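Local coordinates for hydrogenase maturation protease (Wolinella succinogenes, PDB 3PU6), which probably acts as an endopeptidase that helps mature, and so activate, a hydrogenase, at residues L78-E81 / R82-L85. Residues are numbered along the deposited sequence; the frame is centred on the assembly and turned at random.
Sequences LSDE and RTYL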
loop_
_atom_site.group_PDB
_atom_site.type_symbol
_atom_site.label_atom_id
_atom_site.label_comp_id
_atom_site.label_asym_id
_atom_site.label_seq_id
_atom_site.Cartn_x
_atom_site.Cartn_y
_atom_site.Cartn_z
ATOM N N LEU A 78 -5.552 0.079 11.160
ATOM C CA LEU A 78 -6.982 -0.279 11.142
ATOM C C LEU A 78 -7.344 -1.396 12.117
ATOM O O LEU A 78 -8.496 -1.789 12.222
ATOM C CB LEU A 78 -7.470 -0.562 9.723
ATOM C CG LEU A 78 -7.218 0.656 8.828
ATOM C CD1 LEU A 78 -7.763 0.443 7.447
ATOM C CD2 LEU A 78 -7.795 1.932 9.432
ATOM N N SER A 79 -6.340 -1.877 12.840
ATOM C CA SER A 79 -6.535 -2.694 14.026
ATOM C C SER A 79 -7.268 -1.895 15.104
ATOM O O SER A 79 -8.085 -2.430 15.856
ATOM C CB SER A 79 -5.174 -3.164 14.559
ATOM O OG SER A 79 -5.123 -3.131 15.974
ATOM N N ASP A 80 -6.969 -0.608 15.186
ATOM C CA ASP A 80 -7.701 0.259 16.087
ATOM C C ASP A 80 -9.145 0.394 15.609
ATOM O O ASP A 80 -9.396 0.889 14.518
ATOM C CB ASP A 80 -7.050 1.635 16.145
ATOM C CG ASP A 80 -7.674 2.513 17.195
ATOM O OD1 ASP A 80 -7.626 2.103 18.367
ATOM O OD2 ASP A 80 -8.217 3.593 16.864
ATOM N N GLU A 81 -10.092 -0.036 16.434
ATOM C CA GLU A 81 -11.499 -0.075 16.026
ATOM C C GLU A 81 -12.109 1.297 15.750
ATOM O O GLU A 81 -12.774 1.509 14.741
ATOM C CB GLU A 81 -12.341 -0.793 17.077
ATOM C CG GLU A 81 -13.513 -1.556 16.486
ATOM C CD GLU A 81 -13.058 -2.678 15.562
ATOM O OE1 GLU A 81 -12.021 -3.328 15.865
ATOM O OE2 GLU A 81 -13.744 -2.908 14.538
ATOM N N ARG A 82 -11.899 2.216 16.678
ATOM C CA ARG A 82 -12.329 3.584 16.508
ATOM C C ARG A 82 -11.856 4.108 15.153
ATOM O O ARG A 82 -12.631 4.682 14.383
ATOM C CB ARG A 82 -11.738 4.410 17.636
ATOM C CG ARG A 82 -12.478 5.666 17.916
ATOM C CD ARG A 82 -12.158 6.176 19.305
ATOM N NE ARG A 82 -12.543 7.581 19.423
ATOM C CZ ARG A 82 -11.683 8.590 19.537
ATOM N NH1 ARG A 82 -10.378 8.359 19.587
ATOM N NH2 ARG A 82 -12.135 9.837 19.622
ATOM N N THR A 83 -10.576 3.882 14.870
ATOM C CA THR A 83 -9.949 4.287 13.617
ATOM C C THR A 83 -10.594 3.611 12.408
ATOM O O THR A 83 -10.929 4.263 11.423
ATOM C CB THR A 83 -8.445 3.978 13.641
ATOM O OG1 THR A 83 -7.858 4.592 14.789
ATOM C CG2 THR A 83 -7.760 4.500 12.406
ATOM N N TYR A 84 -10.770 2.303 12.477
ATOM C CA TYR A 84 -11.447 1.609 11.397
ATOM C C TYR A 84 -12.803 2.265 11.137
ATOM O O TYR A 84 -13.160 2.573 9.987
ATOM C CB TYR A 84 -11.641 0.137 11.743
ATOM C CG TYR A 84 -12.376 -0.616 10.671
ATOM C CD1 TYR A 84 -11.784 -0.842 9.436
ATOM C CD2 TYR A 84 -13.666 -1.094 10.885
ATOM C CE1 TYR A 84 -12.455 -1.527 8.438
ATOM C CE2 TYR A 84 -14.350 -1.781 9.894
ATOM C CZ TYR A 84 -13.741 -1.997 8.665
ATOM O OH TYR A 84 -14.401 -2.686 7.661
ATOM N N LEU A 85 -13.543 2.486 12.223
ATOM C CA LEU A 85 -14.889 3.045 12.158
ATOM C C LEU A 85 -14.973 4.383 11.420
ATOM O O LEU A 85 -15.888 4.591 10.625
ATOM C CB LEU A 85 -15.492 3.181 13.562
ATOM C CG LEU A 85 -15.744 1.886 14.345
ATOM C CD1 LEU A 85 -16.296 2.190 15.741
ATOM C CD2 LEU A 85 -16.658 0.924 13.579
#
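With CG of D80 turned trans to the backbone N (chi1 -173°) and OG1 of T83 placed beside its own backbone N, one carboxylate oxygen, D80 OD2, faces the amide and the hydroxyl of T83. The amide T83 N donates to D80 OD2 over 3.1 Å in a bent hydrogen bond, coming from above the carboxylate plane (44° out of it). The hydroxyl T83 OG1 also lies against D80 OD2, but the two are modelled too close, at 2.3 Å, for the details of that bond to be trusted; the two side chains cross at about a right angle. Through the amide bond D80 is the N-cap of helix 81-85, a short surface helix entered from strand 73-77, the antiparallel edge strand of the mixed five-stranded sheet. Behind the cap the first helical backbone bonds follow: Y84 N to D80 O at 2.8 Å and L85 N to E81 O at 2.8 Å.

On another side of the helix, the buried L78 sets its CD2 methyl against CG2 of T83 at 3.9 Å, and its CB reaches CD1 of Y84 at 4.3 Å. The tyrosine ring is joined by E81, which runs alongside Y84 in the same direction. E81 OE2 comes within 4.1 Å of Y84 CD2, obliquely, with carboxylate and ring planes 58° apart. Helix 94-103 packs beside this group: I97 touches both L78 and Y84, while R101 donates to L78 O, makes a cation-pi contact with the Y84 ring and forms a long, weak ion pair with E81.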